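Local coordinates for protein cystathionine beta-lyases/cystathionine gamma-synthases (Corynebacterium glutamicum, PDB 5X5H) that probably joins O-succinyl-L-homoserine and L-cysteine into cystathionine with release of succinate, using pyridoxal 5'-phosphate, in methionine biosynthesis, at residues Leu176-Thr181 and Gln188-Leu193; Leu339-His342 and Met346-Gln349; Ala39-Ala42 and Leu46-Gly49; Gly122-Val127 and Lys141-Leu146. All coordinates share one frame; numbering follows the deposited sequence.

Overall arrangement
Contacts 1 and 4 share the seven-stranded sheet that carries the cofactor. Contact 1 is buried beside strand 175-179, near mid-sheet. Contact 4 is a surface contact at the starts of strands 124-128 and 144-150. The two touch through V177 and L146, whose strands are neighbours. Contact 2 belongs to the five-stranded sheet and is buried too. Contact 3 is partly buried on an arm among other subunits, its centre about 36 Å from the centre of the chain. The chemistry differs: an amide pair and a proline in contact 1, a carboxylate held at both oxygens in contact 2, an arginine gripping an asparagine, with bridging waters, in contact 3, and a salt bridge in contact 4.

Contact 1. Residues Leu176-Thr181 and Gln188-Leu193; sequences LVVDNT and QQPLKL. With PLP (pyridoxal-5'-phosphate), chain B.
N180 and Q188 join the end of strand 175-179 to the loop after helix 184-187 by two hydrogen bonds. Q188 NE2 gives one to N180 OD1 at 2.9 Å. It is fairly straight (160°), and the acceptor lies in the amide plane of Q188. N180 ND2 gives the other to the backbone O of Q188, also at 2.9 Å. This one is more bent (143°) and reaches the oxygen from above its carbonyl plane. N180 CG lies anti to the backbone N (chi1 -161°), which carries the amide toward Q188. Both nitrogens have further acceptors: E71 for N180 ND2, and the backbone of T151 for Q188 NE2. E71 and L191 belong to a magnesium site seen here.

The apolar part centres on P190. Its CG lies 3.7 Å from V178 CG1, and its CB rests near V178 CB and CG2. P190 CD packs against the amide of N180.

D179 points away from this packing and meets the cofactor. Its OD2 is 2.7 Å from N1 of the pyridoxal phosphate. Its OD1 accepts from T181 OG1 and, in an Asx turn, from T181 N at 3.1 Å, which, with the contact of OD2 to N1, restrains the carboxylate. An aspartate at the pyridine nitrogen, at the C-terminal end of a sheet strand, is typical of fold type I pyridoxal-phosphate enzymes.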
loop_
_atom_site.group_PDB
_atom_site.type_symbol
_atom_site.label_atom_id
_atom_site.label_comp_id
_atom_site.label_asym_id
_atom_site.label_seq_id
_atom_site.Cartn_x
_atom_site.Cartn_y
_atom_site.Cartn_z
ATOM N N LEU A 176 37.543 -5.060 2.213
ATOM C CA LEU A 176 36.750 -6.266 2.389
ATOM C C LEU A 176 35.274 -5.878 2.516
ATOM O O LEU A 176 34.928 -5.136 3.477
ATOM C CB LEU A 176 37.178 -7.050 3.568
ATOM C CG LEU A 176 36.353 -8.230 4.017
ATOM C CD1 LEU A 176 36.219 -9.266 2.886
ATOM C CD2 LEU A 176 36.821 -8.782 5.348
ATOM N N VAL A 177 34.472 -6.433 1.629
ATOM C CA VAL A 177 33.009 -6.314 1.723
ATOM C C VAL A 177 32.473 -7.720 1.931
ATOM O O VAL A 177 32.811 -8.654 1.231
ATOM C CB VAL A 177 32.369 -5.663 0.552
ATOM C CG1 VAL A 177 30.811 -5.714 0.657
ATOM C CG2 VAL A 177 32.938 -4.245 0.363
ATOM N N VAL A 178 31.608 -7.836 2.972
ATOM C CA VAL A 178 30.905 -9.104 3.268
ATOM C C VAL A 178 29.441 -8.960 2.858
ATOM O O VAL A 178 28.755 -8.036 3.355
ATOM C CB VAL A 178 31.064 -9.592 4.702
ATOM C CG1 VAL A 178 30.270 -10.774 4.971
ATOM C CG2 VAL A 178 32.561 -9.828 5.025
ATOM N N ASP A 179 28.980 -9.869 2.033
ATOM C CA ASP A 179 27.544 -10.050 1.742
ATOM C C ASP A 179 27.011 -10.940 2.858
ATOM O O ASP A 179 27.325 -12.135 2.919
ATOM C CB ASP A 179 27.371 -10.594 0.365
ATOM C CG ASP A 179 25.917 -10.912 -0.001
ATOM O OD1 ASP A 179 25.047 -10.996 0.914
ATOM O OD2 ASP A 179 25.679 -11.175 -1.239
ATOM N N ASN A 180 26.292 -10.295 3.797
ATOM C CA ASN A 180 25.773 -10.920 5.035
ATOM C C ASN A 180 24.324 -11.338 4.920
ATOM O O ASN A 180 23.663 -11.517 5.957
ATOM C CB ASN A 180 26.009 -9.958 6.209
ATOM C CG ASN A 180 25.971 -10.569 7.541
ATOM O OD1 ASN A 180 26.450 -11.691 7.710
ATOM N ND2 ASN A 180 25.370 -9.908 8.539
ATOM N N THR A 181 23.820 -11.534 3.704
ATOM C CA THR A 181 22.426 -11.858 3.458
ATOM C C THR A 181 22.006 -13.095 4.222
ATOM O O THR A 181 20.953 -13.094 4.879
ATOM C CB THR A 181 22.148 -11.997 1.972
ATOM O OG1 THR A 181 22.414 -10.749 1.275
ATOM C CG2 THR A 181 20.785 -12.442 1.658
ATOM N N GLN A 188 25.398 -12.664 12.578
ATOM C CA GLN A 188 26.774 -12.354 12.261
ATOM C C GLN A 188 26.947 -10.868 11.963
ATOM O O GLN A 188 26.060 -10.250 11.339
ATOM C CB GLN A 188 27.182 -13.118 11.014
ATOM C CG GLN A 188 28.635 -12.985 10.514
ATOM C CD GLN A 188 28.942 -13.974 9.375
ATOM O OE1 GLN A 188 29.592 -15.033 9.624
ATOM N NE2 GLN A 188 28.445 -13.740 8.196
ATOM N N GLN A 189 28.006 -10.225 12.489
ATOM C CA GLN A 189 28.207 -8.804 12.351
ATOM C C GLN A 189 29.615 -8.556 11.796
ATOM O O GLN A 189 30.559 -8.309 12.553
ATOM C CB GLN A 189 27.937 -8.066 13.672
ATOM C CG GLN A 189 26.530 -8.217 14.185
ATOM C CD GLN A 189 26.317 -7.665 15.549
ATOM O OE1 GLN A 189 27.027 -8.055 16.483
ATOM N NE2 GLN A 189 25.278 -6.846 15.728
ATOM N N PRO A 190 29.757 -8.662 10.488
ATOM C CA PRO A 190 31.120 -8.564 9.883
ATOM C C PRO A 190 31.866 -7.308 10.176
ATOM O O PRO A 190 33.115 -7.326 10.167
ATOM C CB PRO A 190 30.880 -8.746 8.398
ATOM C CG PRO A 190 29.581 -9.476 8.349
ATOM C CD PRO A 190 28.733 -8.988 9.522
ATOM N N LEU A 191 31.233 -6.173 10.387
ATOM C CA LEU A 191 32.010 -4.952 10.727
ATOM C C LEU A 191 32.788 -5.147 11.987
ATOM O O LEU A 191 33.881 -4.580 12.079
ATOM C CB LEU A 191 31.135 -3.709 10.786
ATOM C CG LEU A 191 30.354 -3.310 9.574
ATOM C CD1 LEU A 191 29.404 -2.164 9.948
ATOM C CD2 LEU A 191 31.220 -3.055 8.379
ATOM N N LYS A 192 32.272 -5.935 12.888
ATOM C CA LYS A 192 32.973 -6.152 14.220
ATOM C C LYS A 192 34.192 -7.059 14.011
ATOM O O LYS A 192 35.059 -7.161 14.933
ATOM C CB LYS A 192 32.003 -6.723 15.211
ATOM C CG LYS A 192 30.801 -5.762 15.433
ATOM C CD LYS A 192 29.968 -6.147 16.590
ATOM C CE LYS A 192 28.799 -5.214 16.715
ATOM N NZ LYS A 192 28.009 -5.711 17.865
ATOM N N LEU A 193 34.344 -7.664 12.847
ATOM C CA LEU A 193 35.480 -8.554 12.581
ATOM C C LEU A 193 36.380 -7.946 11.565
ATOM O O LEU A 193 37.266 -8.630 11.074
ATOM C CB LEU A 193 34.940 -9.888 12.157
ATOM C CG LEU A 193 33.990 -10.653 13.030
ATOM C CD1 LEU A 193 33.361 -11.860 12.345
ATOM C CD2 LEU A 193 34.660 -11.045 14.314
HETATM N N1 PLP B . 23.346 -11.926 -2.365
HETATM C C2 PLP B . 22.853 -13.078 -1.964
HETATM C C2A PLP B . 23.691 -13.882 -1.029
HETATM C C3 PLP B . 21.572 -13.405 -2.259
HETATM O O3 PLP B . 20.992 -14.581 -1.841
HETATM C C4 PLP B . 20.768 -12.581 -3.065
HETATM C C4A PLP B . 19.385 -12.978 -3.386
HETATM C C5 PLP B . 21.359 -11.426 -3.631
HETATM C C6 PLP B . 22.653 -11.148 -3.224
HETATM C C5A PLP B . 20.653 -10.503 -4.621
HETATM O O4P PLP B . 19.603 -9.714 -3.965
HETATM P P PLP B . 18.309 -9.281 -4.771
HETATM O O1P PLP B . 17.640 -10.546 -5.271
HETATM O O2P PLP B . 17.582 -8.530 -3.672
HETATM O O3P PLP B . 18.749 -8.345 -5.899
#

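Contact 2. Residues Leu339-His342 and Met346-Gln349; sequences LLEH and MTHQ
E341 and M346 bury the most surface here, followed by H342. T347 is the polar partner of E341. E341 ends strand 339-341, and its carboxylate meets T347 with both oxygens. OE1 accepts from the backbone N of T347 at 3.2 Å, at an N-H...O angle of 161°. OE2 bonds to the hydroxyl OG1 of T347 at 2.7 Å. Each oxygen uses its syn lone pair, so one residue holds both ends of the carboxylate and limits its rotation. E341 CG sits between the backbone N and the carbonyl carbon (chi1 66°). From there the chain bends and crosses T347 at about a right angle.

M346 runs past E341 in the opposite direction. Its CB lies 3.2 Å from E341 OE1. The chain is extended to SD and then turns (chi3 65°), which lays CE against E341 CB at 3.6 Å. H342 meets the sulfur: its backbone N gives M346 SD a weak but straight hydrogen bond at 3.5 Å, and its CB lies beside SD. M346 also packs on L329 and on Q40 of the second subunit.

T347 OG1 has another partner in H348 ND1, 2.7 Å away, with the oxygen in the ring plane. H348 NE2 bonds to the backbone O of N154, a cofactor-binding residue, so the type I turn M346 to Q349 lies beside the cofactor pocket. E341 OE2 also makes a salt bridge to R364 on strand 362-366. The buried carboxylate thus has an arginine, a hydroxyl and the backbone N-H of T347 as partners, consistent with a charged glutamate that ties the loop to its sheet.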
loop_
_atom_site.group_PDB
_atom_site.type_symbol
_atom_site.label_atom_id
_atom_site.label_comp_id
_atom_site.label_asym_id
_atom_site.label_seq_id
_atom_site.Cartn_x
_atom_site.Cartn_y
_atom_site.Cartn_z
ATOM N N LEU A 339 10.999 -22.961 1.285
ATOM C CA LEU A 339 11.201 -23.049 -0.173
ATOM C C LEU A 339 12.323 -24.011 -0.464
ATOM O O LEU A 339 13.227 -24.172 0.322
ATOM C CB LEU A 339 11.510 -21.660 -0.772
ATOM C CG LEU A 339 10.544 -20.501 -0.540
ATOM C CD1 LEU A 339 11.163 -19.238 -1.228
ATOM C CD2 LEU A 339 9.190 -20.807 -1.076
ATOM N N LEU A 340 12.284 -24.541 -1.690
ATOM C CA LEU A 340 13.466 -25.272 -2.177
ATOM C C LEU A 340 13.680 -25.032 -3.695
ATOM O O LEU A 340 12.751 -24.640 -4.367
ATOM C CB LEU A 340 13.481 -26.780 -1.842
ATOM C CG LEU A 340 12.576 -27.668 -2.676
ATOM C CD1 LEU A 340 12.704 -29.110 -2.123
ATOM C CD2 LEU A 340 11.151 -27.417 -2.779
ATOM N N GLU A 341 14.915 -25.266 -4.115
ATOM C CA GLU A 341 15.227 -25.072 -5.545
ATOM C C GLU A 341 16.406 -25.942 -5.917
ATOM O O GLU A 341 17.064 -26.521 -5.098
ATOM C CB GLU A 341 15.500 -23.616 -5.841
ATOM C CG GLU A 341 16.756 -23.075 -5.178
ATOM C CD GLU A 341 17.772 -22.384 -6.073
ATOM O OE1 GLU A 341 17.585 -22.289 -7.246
ATOM O OE2 GLU A 341 18.779 -21.868 -5.534
ATOM N N HIS A 342 16.594 -26.065 -7.204
ATOM C CA HIS A 342 17.742 -26.805 -7.850
ATOM C C HIS A 342 18.758 -25.778 -8.423
ATOM O O HIS A 342 18.472 -25.212 -9.548
ATOM C CB HIS A 342 17.144 -27.635 -8.882
ATOM C CG HIS A 342 18.136 -28.532 -9.579
ATOM N ND1 HIS A 342 18.384 -28.459 -10.950
ATOM C CD2 HIS A 342 18.903 -29.542 -9.072
ATOM C CE1 HIS A 342 19.282 -29.403 -11.243
ATOM N NE2 HIS A 342 19.636 -30.053 -10.124
ATOM N N MET A 346 18.403 -23.058 -11.856
ATOM C CA MET A 346 17.548 -22.026 -11.460
ATOM C C MET A 346 18.434 -20.904 -11.038
ATOM O O MET A 346 18.924 -20.226 -11.902
ATOM C CB MET A 346 16.597 -22.554 -10.270
ATOM C CG MET A 346 15.559 -23.599 -10.707
ATOM S SD MET A 346 14.513 -24.485 -9.471
ATOM C CE MET A 346 13.527 -23.097 -8.785
ATOM N N THR A 347 18.717 -20.659 -9.762
ATOM C CA THR A 347 19.380 -19.359 -9.376
ATOM C C THR A 347 20.809 -19.184 -9.853
ATOM O O THR A 347 21.356 -18.055 -9.908
ATOM C CB THR A 347 19.453 -19.203 -7.845
ATOM O OG1 THR A 347 20.111 -20.366 -7.290
ATOM C CG2 THR A 347 18.017 -18.959 -7.247
ATOM N N HIS A 348 21.483 -20.334 -10.162
ATOM C CA HIS A 348 22.887 -20.328 -10.496
ATOM C C HIS A 348 23.094 -20.815 -11.904
ATOM O O HIS A 348 24.239 -21.138 -12.257
ATOM C CB HIS A 348 23.735 -21.157 -9.475
ATOM C CG HIS A 348 23.870 -20.482 -8.149
ATOM N ND1 HIS A 348 22.782 -20.264 -7.323
ATOM C CD2 HIS A 348 24.913 -19.870 -7.576
ATOM C CE1 HIS A 348 23.170 -19.590 -6.245
ATOM N NE2 HIS A 348 24.470 -19.325 -6.376
ATOM N N GLN A 349 22.048 -20.835 -12.728
ATOM C CA GLN A 349 22.279 -21.220 -14.143
ATOM C C GLN A 349 23.314 -20.254 -14.788
ATOM O O GLN A 349 24.164 -20.719 -15.593
ATOM C CB GLN A 349 20.949 -21.243 -14.894
ATOM C CG GLN A 349 21.110 -21.299 -16.412
ATOM C CD GLN A 349 19.826 -21.662 -17.112
ATOM O OE1 GLN A 349 18.723 -21.534 -16.554
ATOM N NE2 GLN A 349 19.956 -22.102 -18.357
#

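Contact 3. Residues Ala39-Ala42 and Leu46-Gly49; sequences AQNA and LRKG
Q40 and L46 face each other where the chain doubles back, their CA atoms 4.8 Å apart. The chain turns a corner at N41. Neither segment forms a long strand, and three waters bridge the two segments. One water bridges A39 O and R47 N, accepting from R47 N. A second joins N41 ND2 to R47 O. A third donates to Q40 O and has a weak, 3.3 Å bond from R47 NH2.

The side chains of N41 and R47 carry the direct bonds. N41 OD1 accepts from R47 NE at 2.9 Å and from R47 NH2 at 3.2 Å. This is a side-on grip by two nitrogens on one oxygen, which lies in the guanidinium plane. The amide and guanidinium planes are 18° apart. R47 CG lies opposite the backbone N (chi1 -177°), and a bend at chi3 then turns the guanidinium toward N41. A39 CB packs over one face of it, 3.9 Å from R47 NH1.

The loop belongs to the N-terminal arm, which reaches other subunits, as in the tetramers of trans-sulfuration enzymes. R47 NH1 bonds to D22 O of the fourth subunit, and A39 packs on C328 of the second subunit.

The side chains of Q40 and L46 lie side by side and point the same way. L46 CD2 touches Q40 CD at 3.5 Å, against the flat amide. Q40 forms a magnesium site with F38 and E51, and E51 also touches L46.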
loop_
_atom_site.group_PDB
_atom_site.type_symbol
_atom_site.label_atom_id
_atom_site.label_comp_id
_atom_site.label_asym_id
_atom_site.label_seq_id
_atom_site.Cartn_x
_atom_site.Cartn_y
_atom_site.Cartn_z
ATOM N N ALA A 39 7.782 20.675 0.614
ATOM C CA ALA A 39 7.758 22.114 0.548
ATOM C C ALA A 39 9.031 22.647 1.248
ATOM O O ALA A 39 9.440 22.149 2.287
ATOM C CB ALA A 39 6.524 22.592 1.240
ATOM N N GLN A 40 9.594 23.742 0.686
ATOM C CA GLN A 40 10.708 24.467 1.316
ATOM C C GLN A 40 10.238 25.752 1.901
ATOM O O GLN A 40 9.280 26.340 1.418
ATOM C CB GLN A 40 11.752 24.662 0.259
ATOM C CG GLN A 40 12.309 23.328 -0.325
ATOM C CD GLN A 40 13.467 23.288 -1.251
ATOM O OE1 GLN A 40 13.721 22.290 -2.039
ATOM N NE2 GLN A 40 14.199 24.326 -1.244
ATOM N N ASN A 41 10.987 26.264 2.854
ATOM C CA ASN A 41 10.600 27.533 3.490
ATOM C C ASN A 41 11.149 28.707 2.637
ATOM O O ASN A 41 10.520 29.773 2.684
ATOM C CB ASN A 41 11.243 27.606 4.887
ATOM C CG ASN A 41 10.725 26.554 5.849
ATOM O OD1 ASN A 41 9.639 26.073 5.679
ATOM N ND2 ASN A 41 11.450 26.272 6.959
ATOM N N ALA A 42 12.200 28.561 1.885
ATOM C CA ALA A 42 12.717 29.511 0.893
ATOM C C ALA A 42 13.583 28.731 -0.071
ATOM O O ALA A 42 13.835 27.533 0.222
ATOM C CB ALA A 42 13.539 30.564 1.649
ATOM N N LEU A 46 15.467 23.969 3.459
ATOM C CA LEU A 46 14.577 22.848 3.668
ATOM C C LEU A 46 13.844 22.977 4.946
ATOM O O LEU A 46 14.306 23.490 5.982
ATOM C CB LEU A 46 15.359 21.561 3.523
ATOM C CG LEU A 46 16.235 21.343 2.293
ATOM C CD1 LEU A 46 16.822 19.919 2.220
ATOM C CD2 LEU A 46 15.623 21.711 0.977
ATOM N N ARG A 47 12.648 22.440 5.037
ATOM C CA ARG A 47 11.849 22.514 6.238
ATOM C C ARG A 47 12.421 21.651 7.394
ATOM O O ARG A 47 12.524 22.104 8.550
ATOM C CB ARG A 47 10.423 22.126 5.906
ATOM C CG ARG A 47 9.466 22.229 7.051
ATOM C CD ARG A 47 8.008 22.550 6.662
ATOM N NE ARG A 47 7.899 23.755 5.862
ATOM C CZ ARG A 47 6.869 24.055 5.075
ATOM N NH1 ARG A 47 5.723 23.318 5.032
ATOM N NH2 ARG A 47 6.916 25.149 4.339
ATOM N N LYS A 48 12.770 20.399 7.061
ATOM C CA LYS A 48 13.319 19.490 8.073
ATOM C C LYS A 48 14.209 18.407 7.374
ATOM O O LYS A 48 14.041 17.211 7.624
ATOM C CB LYS A 48 12.205 18.842 8.895
ATOM C CG LYS A 48 12.670 18.209 10.244
ATOM C CD LYS A 48 11.450 17.865 11.087
ATOM C CE LYS A 48 11.693 16.728 12.034
ATOM N NZ LYS A 48 12.622 17.260 13.016
ATOM N N GLY A 49 15.095 18.867 6.508
ATOM C CA GLY A 49 16.071 18.025 5.903
ATOM C C GLY A 49 15.784 17.304 4.670
ATOM O O GLY A 49 16.681 16.599 4.206
HETATM O O HOH W 1 11.929 21.101 2.570
HETATM O O HOH W 2 6.566 26.342 1.261
HETATM O O HOH W 3 11.429 24.522 9.281
#

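Contact 4. Residues Gly122-Val127 and Lys141-Leu146; sequences GVEYTV and KDNTKL
E124 OE1 receives two donors from the turn that precedes strand 144-150. K141 NZ makes a salt bridge to it at 2.7 Å. N143 ND2 gives it a nearly straight hydrogen bond at 2.9 Å (169°). The donors come from opposite faces of the carboxylate plane. The lysine arrives on the syn side, tilted out of that plane. The asparagine arrives from well above it, while OE1 lies in the amide plane of N143. The carboxylate and amide planes are therefore steeply turned, 78° apart. Both donor side chains cross E124 at about a right angle.

E124 is extended beyond CG. K141 bends at chi3 to bring its amine back to OE1. N143 CG stands between its backbone N and carbonyl carbon (chi1 67°), and ND2 meets OE1 from there. N143 ND2 has a second acceptor in the backbone O of G97.

The next shell is the turn itself. K141 to T144 form a type I beta turn, with T144 N bonded to K141 O at 3.1 Å. T144 OG1 accepts from K141 N at 2.8 Å and also bonds to H99. K141 and N143 both point their side chains toward E124 from this turn.

This is a surface contact away from the cofactor and metal sites. It ties the edge strand 124-128 to the turn before strand 144-150. The two strands are not neighbours, because strand 99-103 runs between them. H99 on that strand touches E124, K141 and N143. The polar bridge passes over it, where helices 108-118 and 133-139 lead into the two strands.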
loop_
_atom_site.group_PDB
_atom_site.type_symbol
_atom_site.label_atom_id
_atom_site.label_comp_id
_atom_site.label_asym_id
_atom_site.label_seq_id
_atom_site.Cartn_x
_atom_site.Cartn_y
_atom_site.Cartn_z
ATOM N N GLY A 122 36.411 -2.412 -17.914
ATOM C CA GLY A 122 37.803 -2.326 -17.542
ATOM C C GLY A 122 38.228 -2.874 -16.215
ATOM O O GLY A 122 39.367 -2.675 -15.791
ATOM N N VAL A 123 37.326 -3.556 -15.473
ATOM C CA VAL A 123 37.639 -4.154 -14.247
ATOM C C VAL A 123 38.118 -5.632 -14.478
ATOM O O VAL A 123 37.531 -6.321 -15.269
ATOM C CB VAL A 123 36.409 -4.143 -13.286
ATOM C CG1 VAL A 123 36.734 -4.829 -11.980
ATOM C CG2 VAL A 123 35.952 -2.695 -13.060
ATOM N N GLU A 124 39.124 -6.020 -13.734
ATOM C CA GLU A 124 39.674 -7.359 -13.729
ATOM C C GLU A 124 39.197 -8.076 -12.476
ATOM O O GLU A 124 38.920 -7.460 -11.388
ATOM C CB GLU A 124 41.221 -7.243 -13.609
ATOM C CG GLU A 124 41.988 -6.425 -14.553
ATOM C CD GLU A 124 43.499 -6.205 -14.171
ATOM O OE1 GLU A 124 44.063 -6.535 -13.109
ATOM O OE2 GLU A 124 44.169 -5.631 -15.059
ATOM N N TYR A 125 39.148 -9.403 -12.512
ATOM C CA TYR A 125 38.936 -10.163 -11.326
ATOM C C TYR A 125 39.673 -11.501 -11.292
ATOM O O TYR A 125 40.067 -12.025 -12.357
ATOM C CB TYR A 125 37.459 -10.377 -11.114
ATOM C CG TYR A 125 36.788 -11.390 -12.083
ATOM C CD1 TYR A 125 36.370 -11.035 -13.341
ATOM C CD2 TYR A 125 36.582 -12.676 -11.689
ATOM C CE1 TYR A 125 35.750 -11.959 -14.211
ATOM C CE2 TYR A 125 35.944 -13.569 -12.540
ATOM C CZ TYR A 125 35.574 -13.209 -13.780
ATOM O OH TYR A 125 34.950 -14.085 -14.584
ATOM N N THR A 126 39.735 -12.044 -10.082
ATOM C CA THR A 126 40.291 -13.400 -9.864
ATOM C C THR A 126 39.317 -14.119 -8.905
ATOM O O THR A 126 38.947 -13.585 -7.885
ATOM C CB THR A 126 41.671 -13.331 -9.257
ATOM O OG1 THR A 126 42.515 -12.687 -10.195
ATOM C CG2 THR A 126 42.306 -14.725 -8.985
ATOM N N VAL A 127 38.986 -15.390 -9.202
ATOM C CA VAL A 127 38.243 -16.259 -8.328
ATOM C C VAL A 127 39.163 -17.123 -7.494
ATOM O O VAL A 127 40.093 -17.692 -8.119
ATOM C CB VAL A 127 37.254 -17.155 -9.098
ATOM C CG1 VAL A 127 36.720 -18.301 -8.205
ATOM C CG2 VAL A 127 36.182 -16.298 -9.761
ATOM N N LYS A 141 46.694 -8.222 -5.657
ATOM C CA LYS A 141 47.677 -7.504 -6.497
ATOM C C LYS A 141 47.681 -6.012 -6.109
ATOM O O LYS A 141 46.905 -5.566 -5.269
ATOM C CB LYS A 141 47.279 -7.650 -7.961
ATOM C CG LYS A 141 47.024 -9.079 -8.443
ATOM C CD LYS A 141 46.913 -9.154 -9.914
ATOM C CE LYS A 141 45.695 -8.437 -10.439
ATOM N NZ LYS A 141 45.617 -8.393 -11.896
ATOM N N ASP A 142 48.582 -5.267 -6.710
ATOM C CA ASP A 142 48.725 -3.871 -6.355
ATOM C C ASP A 142 47.501 -3.062 -6.757
ATOM O O ASP A 142 47.176 -2.123 -6.041
ATOM C CB ASP A 142 49.922 -3.353 -7.124
ATOM C CG ASP A 142 51.239 -3.728 -6.464
ATOM O OD1 ASP A 142 51.284 -4.238 -5.329
ATOM O OD2 ASP A 142 52.264 -3.482 -7.111
ATOM N N ASN A 143 46.788 -3.544 -7.739
ATOM C CA ASN A 143 45.547 -2.915 -8.206
ATOM C C ASN A 143 44.243 -3.477 -7.556
ATOM O O ASN A 143 43.170 -3.063 -7.974
ATOM C CB ASN A 143 45.419 -2.799 -9.678
ATOM C CG ASN A 143 45.293 -4.096 -10.424
ATOM O OD1 ASN A 143 45.882 -5.119 -9.906
ATOM N ND2 ASN A 143 44.590 -4.162 -11.570
ATOM N N THR A 144 44.377 -4.397 -6.632
ATOM C CA THR A 144 43.171 -5.009 -5.956
ATOM C C THR A 144 42.597 -3.937 -5.113
ATOM O O THR A 144 43.209 -3.488 -4.175
ATOM C CB THR A 144 43.550 -6.197 -5.134
ATOM O OG1 THR A 144 44.147 -7.183 -6.035
ATOM C CG2 THR A 144 42.236 -6.853 -4.519
ATOM N N LYS A 145 41.300 -3.608 -5.366
ATOM C CA LYS A 145 40.550 -2.652 -4.521
ATOM C C LYS A 145 39.455 -3.268 -3.706
ATOM O O LYS A 145 38.983 -2.681 -2.750
ATOM C CB LYS A 145 39.957 -1.562 -5.439
ATOM C CG LYS A 145 40.968 -0.779 -6.224
ATOM C CD LYS A 145 41.870 0.012 -5.291
ATOM C CE LYS A 145 42.530 1.131 -6.074
ATOM N NZ LYS A 145 43.508 0.483 -6.849
ATOM N N LEU A 146 39.129 -4.535 -3.971
ATOM C CA LEU A 146 37.943 -5.164 -3.357
ATOM C C LEU A 146 38.192 -6.641 -3.191
ATOM O O LEU A 146 38.536 -7.330 -4.177
ATOM C CB LEU A 146 36.758 -4.906 -4.291
ATOM C CG LEU A 146 35.403 -5.411 -3.782
ATOM C CD1 LEU A 146 35.007 -4.930 -2.414
ATOM C CD2 LEU A 146 34.368 -5.005 -4.865
#